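Local structure of nucleotidyltransferase (Thermus thermophilus HB8, 1WWP) at residues 74-79 with 107-112; 39-44 with 66-71. The protein is of unknown function but is probably a small helical substrate-binding protein that partners a nucleotidyltransferase. All coordinates share one frame; numbering follows the deposited sequence.

Overall arrangement
Contact 1 joins helix 71-86 to helix 93-116, and contact 2 sets helix 20-49 against the loop that leads from helix 56-66 into helix 71-86. The two follow one another along the chain, and the second ends shortly before the first begins. Their centres lie about 11 Å apart. Contact 1 is the deeper, about 6 Å from the centre of the chain against about 12 Å for contact 2. They meet where L69 CD1 packs on A74 CA at 3.8 Å, while L41 and L69 both reach V113 of helix 93-116. Apolar packing thus runs from one contact into the other, within one compact, all-helical chain.

Contact 1: 74-79 with 107-112; sequences ARLALG and ARLMEQ
L109 is the side chain that bridges the two helices, reaching from 107-112 to L76 and A77 on 74-79. All contact across the pair is apolar. L76 comes in with one methyl, and its CD1 lies 4.0 Å from L109 CG and equally close to L109 CB, so it touches the stem of the opposing leucine. The two side chains run past each other in opposite directions, each pointing at the other helix. L109 carries CG anti to its own N (chi1 -159°), a setting that extends the branch across the gap. Its CD1 then reaches the A77 methyl, with L109 CD1 4.2 Å from A77 CB. The CA atoms of A77 and L109, the nearest such pair across the two segments, are 7.9 Å apart.

Hydrogen bonds stay within each helix and none passes between them. L78 N donates to A74 O at 2.9 Å, and E111 N to A107 O at 3.0 Å, both part of the regular i to i+4 bonding of their own helices.

Further packing and charge pairing surround the contact. A77 also touches I60 of helix 56-66, and the selenomethionine at M110 packs on F30, T33 and F37 of helix 20-49. E111 is turned to another neighbour, forming a salt bridge through OE1 with K10 NZ.

The two segments run antiparallel, on helices that follow each other in the chain and are joined by a short link. They form a helical hairpin, whose buried leucine-alanine packing belongs to the core of an all-helical bundle, consistent with the nucleotidyltransferase substrate-binding family.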
loop_
_atom_site.group_PDB
_atom_site.type_symbol
_atom_site.label_atom_id
_atom_site.label_comp_id
_atom_site.label_asym_id
_atom_site.label_seq_id
_atom_site.Cartn_x
_atom_site.Cartn_y
_atom_site.Cartn_z
ATOM N N ALA A 74 11.368 0.802 19.873
ATOM C CA ALA A 74 10.514 1.950 19.550
ATOM C C ALA A 74 11.015 2.662 18.309
ATOM O O ALA A 74 10.257 2.867 17.373
ATOM C CB ALA A 74 10.451 2.931 20.731
ATOM N N ARG A 75 12.298 3.037 18.289
ATOM C CA ARG A 75 12.857 3.725 17.133
ATOM C C ARG A 75 12.754 2.893 15.852
ATOM O O ARG A 75 12.454 3.417 14.786
ATOM C CB ARG A 75 14.316 4.112 17.398
ATOM C CG ARG A 75 14.458 5.263 18.381
ATOM C CD ARG A 75 13.782 6.516 17.822
ATOM N NE ARG A 75 13.309 7.426 18.863
ATOM C CZ ARG A 75 12.579 8.510 18.622
ATOM N NH1 ARG A 75 12.242 8.817 17.377
ATOM N NH2 ARG A 75 12.172 9.280 19.622
ATOM N N LEU A 76 12.995 1.593 15.947
ATOM C CA LEU A 76 12.891 0.750 14.765
ATOM C C LEU A 76 11.415 0.781 14.310
ATOM O O LEU A 76 11.127 0.741 13.117
ATOM C CB LEU A 76 13.323 -0.681 15.105
ATOM C CG LEU A 76 14.013 -1.596 14.076
ATOM C CD1 LEU A 76 13.279 -2.918 14.058
ATOM C CD2 LEU A 76 14.042 -0.980 12.684
ATOM N N ALA A 77 10.496 0.861 15.274
ATOM C CA ALA A 77 9.052 0.922 15.006
ATOM C C ALA A 77 8.684 2.215 14.275
ATOM O O ALA A 77 7.932 2.199 13.304
ATOM C CB ALA A 77 8.267 0.836 16.318
ATOM N N LEU A 78 9.217 3.333 14.755
ATOM C CA LEU A 78 8.957 4.634 14.150
ATOM C C LEU A 78 9.512 4.669 12.730
ATOM O O LEU A 78 8.993 5.375 11.859
ATOM C CB LEU A 78 9.596 5.746 14.993
ATOM C CG LEU A 78 8.985 5.972 16.378
ATOM C CD1 LEU A 78 9.915 6.829 17.225
ATOM C CD2 LEU A 78 7.615 6.623 16.233
ATOM N N GLY A 79 10.572 3.905 12.494
ATOM C CA GLY A 79 11.141 3.873 11.163
ATOM C C GLY A 79 10.197 3.083 10.291
ATOM O O GLY A 79 10.063 3.335 9.093
ATOM N N ALA A 107 9.877 -7.679 10.627
ATOM C CA ALA A 107 9.214 -8.954 10.857
ATOM C C ALA A 107 9.535 -9.484 12.258
ATOM O O ALA A 107 8.638 -9.896 12.991
ATOM C CB ALA A 107 9.646 -9.963 9.795
ATOM N N ARG A 108 10.808 -9.468 12.634
ATOM C CA ARG A 108 11.205 -9.959 13.952
ATOM C C ARG A 108 10.614 -9.095 15.064
ATOM O O ARG A 108 10.039 -9.612 16.020
ATOM C CB ARG A 108 12.731 -9.978 14.083
ATOM C CG ARG A 108 13.452 -10.839 13.047
ATOM C CD ARG A 108 14.964 -10.659 13.130
ATOM N NE ARG A 108 15.645 -11.225 11.967
ATOM C CZ ARG A 108 15.707 -12.524 11.689
ATOM N NH1 ARG A 108 15.133 -13.408 12.493
ATOM N NH2 ARG A 108 16.338 -12.940 10.598
ATOM N N LEU A 109 10.757 -7.779 14.937
ATOM C CA LEU A 109 10.229 -6.854 15.944
ATOM C C LEU A 109 8.744 -7.113 16.207
ATOM O O LEU A 109 8.319 -7.258 17.355
ATOM C CB LEU A 109 10.418 -5.407 15.477
ATOM C CG LEU A 109 10.406 -4.230 16.469
ATOM C CD1 LEU A 109 9.385 -3.222 16.005
ATOM C CD2 LEU A 109 10.113 -4.691 17.891
HETATM N N MSE A 110 7.959 -7.186 15.137
HETATM C CA MSE A 110 6.529 -7.409 15.272
HETATM C C MSE A 110 6.196 -8.746 15.888
HETATM O O MSE A 110 5.263 -8.849 16.689
HETATM C CB MSE A 110 5.832 -7.263 13.916
HETATM C CG MSE A 110 5.882 -5.834 13.380
HETATM SE SE MSE A 110 4.758 -5.412 11.856
HETATM C CE MSE A 110 5.928 -5.903 10.386
ATOM N N GLU A 111 6.956 -9.771 15.516
ATOM C CA GLU A 111 6.741 -11.112 16.041
ATOM C C GLU A 111 6.986 -11.119 17.548
ATOM O O GLU A 111 6.228 -11.708 18.312
ATOM C CB GLU A 111 7.693 -12.097 15.347
ATOM C CG GLU A 111 7.481 -13.563 15.720
ATOM C CD GLU A 111 8.353 -14.520 14.905
ATOM O OE1 GLU A 111 8.128 -15.747 15.003
ATOM O OE2 GLU A 111 9.260 -14.057 14.174
ATOM N N GLN A 112 8.047 -10.446 17.968
ATOM C CA GLN A 112 8.409 -10.377 19.375
ATOM C C GLN A 112 7.447 -9.524 20.184
ATOM O O GLN A 112 7.108 -9.865 21.318
ATOM C CB GLN A 112 9.826 -9.817 19.527
ATOM C CG GLN A 112 10.928 -10.790 19.169
ATOM C CD GLN A 112 12.299 -10.166 19.292
ATOM O OE1 GLN A 112 12.603 -9.504 20.284
ATOM N NE2 GLN A 112 13.139 -10.377 18.286
#

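Contact 2: 39-44 with 66-71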
loop_
_atom_site.group_PDB
_atom_site.type_symbol
_atom_site.label_atom_id
_atom_site.label_comp_id
_atom_site.label_asym_id
_atom_site.label_seq_id
_atom_site.Cartn_x
_atom_site.Cartn_y
_atom_site.Cartn_z
ATOM N N LYS A 39 -2.671 -1.634 15.121
ATOM C CA LYS A 39 -4.039 -1.735 15.612
ATOM C C LYS A 39 -4.101 -2.640 16.833
ATOM O O LYS A 39 -4.835 -2.368 17.784
ATOM C CB LYS A 39 -4.964 -2.263 14.511
ATOM C CG LYS A 39 -5.272 -1.224 13.442
ATOM C CD LYS A 39 -5.887 -0.020 14.103
ATOM C CE LYS A 39 -6.320 1.012 13.098
ATOM N NZ LYS A 39 -6.869 2.179 13.848
ATOM N N ALA A 40 -3.324 -3.715 16.829
ATOM C CA ALA A 40 -3.329 -4.625 17.977
ATOM C C ALA A 40 -2.700 -3.919 19.184
ATOM O O ALA A 40 -3.140 -4.082 20.325
ATOM C CB ALA A 40 -2.550 -5.930 17.641
ATOM N N LEU A 41 -1.642 -3.160 18.938
ATOM C CA LEU A 41 -0.986 -2.406 20.015
ATOM C C LEU A 41 -1.970 -1.345 20.558
ATOM O O LEU A 41 -2.103 -1.168 21.761
ATOM C CB LEU A 41 0.266 -1.701 19.484
ATOM C CG LEU A 41 1.627 -2.383 19.626
ATOM C CD1 LEU A 41 2.725 -1.447 19.098
ATOM C CD2 LEU A 41 1.886 -2.692 21.086
ATOM N N GLN A 42 -2.647 -0.647 19.650
ATOM C CA GLN A 42 -3.613 0.378 20.051
ATOM C C GLN A 42 -4.696 -0.204 20.977
ATOM O O GLN A 42 -4.964 0.345 22.041
ATOM C CB GLN A 42 -4.248 1.008 18.804
ATOM C CG GLN A 42 -5.332 2.028 19.108
ATOM C CD GLN A 42 -6.066 2.487 17.860
ATOM O OE1 GLN A 42 -6.564 1.676 17.076
ATOM N NE2 GLN A 42 -6.141 3.794 17.675
ATOM N N ALA A 43 -5.289 -1.332 20.577
ATOM C CA ALA A 43 -6.330 -2.001 21.369
ATOM C C ALA A 43 -5.780 -2.484 22.694
ATOM O O ALA A 43 -6.445 -2.401 23.729
ATOM C CB ALA A 43 -6.900 -3.190 20.594
ATOM N N TYR A 44 -4.555 -2.998 22.666
ATOM C CA TYR A 44 -3.935 -3.491 23.881
ATOM C C TYR A 44 -3.706 -2.333 24.869
ATOM O O TYR A 44 -3.983 -2.448 26.060
ATOM C CB TYR A 44 -2.595 -4.136 23.559
ATOM C CG TYR A 44 -1.861 -4.648 24.778
ATOM C CD1 TYR A 44 -2.128 -5.910 25.295
ATOM C CD2 TYR A 44 -0.907 -3.862 25.421
ATOM C CE1 TYR A 44 -1.464 -6.382 26.413
ATOM C CE2 TYR A 44 -0.236 -4.325 26.544
ATOM C CZ TYR A 44 -0.519 -5.588 27.034
ATOM O OH TYR A 44 0.146 -6.064 28.144
ATOM N N VAL A 66 5.106 2.680 28.260
ATOM C CA VAL A 66 4.566 1.641 29.115
ATOM C C VAL A 66 5.530 0.466 29.240
ATOM O O VAL A 66 5.378 -0.408 30.090
ATOM C CB VAL A 66 3.165 1.222 28.598
ATOM C CG1 VAL A 66 3.140 -0.212 28.113
ATOM C CG2 VAL A 66 2.166 1.426 29.712
ATOM N N GLY A 67 6.541 0.470 28.386
ATOM C CA GLY A 67 7.543 -0.572 28.437
ATOM C C GLY A 67 7.390 -1.684 27.419
ATOM O O GLY A 67 8.265 -2.546 27.318
ATOM N N LEU A 68 6.291 -1.674 26.667
ATOM C CA LEU A 68 6.039 -2.698 25.657
ATOM C C LEU A 68 7.124 -2.685 24.596
ATOM O O LEU A 68 7.349 -3.676 23.911
ATOM C CB LEU A 68 4.684 -2.465 24.997
ATOM C CG LEU A 68 3.546 -3.408 25.379
ATOM C CD1 LEU A 68 3.352 -3.437 26.884
ATOM C CD2 LEU A 68 2.284 -2.937 24.679
ATOM N N LEU A 69 7.786 -1.547 24.458
ATOM C CA LEU A 69 8.860 -1.398 23.494
ATOM C C LEU A 69 10.050 -0.757 24.167
ATOM O O LEU A 69 9.919 0.292 24.793
ATOM C CB LEU A 69 8.445 -0.486 22.343
ATOM C CG LEU A 69 7.349 -0.840 21.350
ATOM C CD1 LEU A 69 7.146 0.359 20.457
ATOM C CD2 LEU A 69 7.728 -2.081 20.520
ATOM N N ARG A 70 11.212 -1.383 24.051
ATOM C CA ARG A 70 12.408 -0.789 24.611
ATOM C C ARG A 70 12.666 0.381 23.672
ATOM O O ARG A 70 12.147 0.395 22.552
ATOM C CB ARG A 70 13.570 -1.774 24.561
ATOM C CG ARG A 70 13.357 -3.018 25.407
ATOM C CD ARG A 70 13.024 -2.661 26.850
ATOM N NE ARG A 70 12.947 -3.849 27.692
ATOM C CZ ARG A 70 12.104 -3.992 28.709
ATOM N NH1 ARG A 70 11.255 -3.016 29.020
ATOM N NH2 ARG A 70 12.113 -5.116 29.411
ATOM N N ASP A 71 13.450 1.358 24.110
ATOM C CA ASP A 71 13.717 2.520 23.270
ATOM C C ASP A 71 14.209 2.145 21.877
ATOM O O ASP A 71 13.764 2.725 20.889
ATOM C CB ASP A 71 14.716 3.457 23.956
ATOM C CG ASP A 71 14.073 4.299 25.058
ATOM O OD1 ASP A 71 14.813 5.000 25.780
ATOM O OD2 ASP A 71 12.829 4.274 25.201
#
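One methyl of L68, CD2, meets both L41 and Y44 of helix 20-49. It sits 3.6 Å from L41 CD2, where the two leucines pass with their side chains pointing in opposing directions. On the tyrosine it touches neighbouring ring carbons, with L68 CD2 3.4 Å from Y44 CD2 and just as near Y44 CE2, an oblique and close approach. The second methyl takes part too, L68 CD1 lying 3.7 Å from Y44 CE2. The ring arrives there because Y44 CG stands anti to N (chi1 179°), which carries it out from the helix toward the loop.

In the next shell, L117 packs on L41, Y44 and L68 alike, and the hydroxyl of Y44 makes a weak hydrogen bond to R119 O. G67, with a positive phi of 100°, closes helix 56-66 in a Schellman motif immediately before L68. Two residues beyond L68, R70 takes the N-cap position of helix 71-86.

With no hydrogen bond or charge pair joining the segments, this contact rests on van der Waals packing, with one leucine methyl touching both an aliphatic and an aromatic side chain.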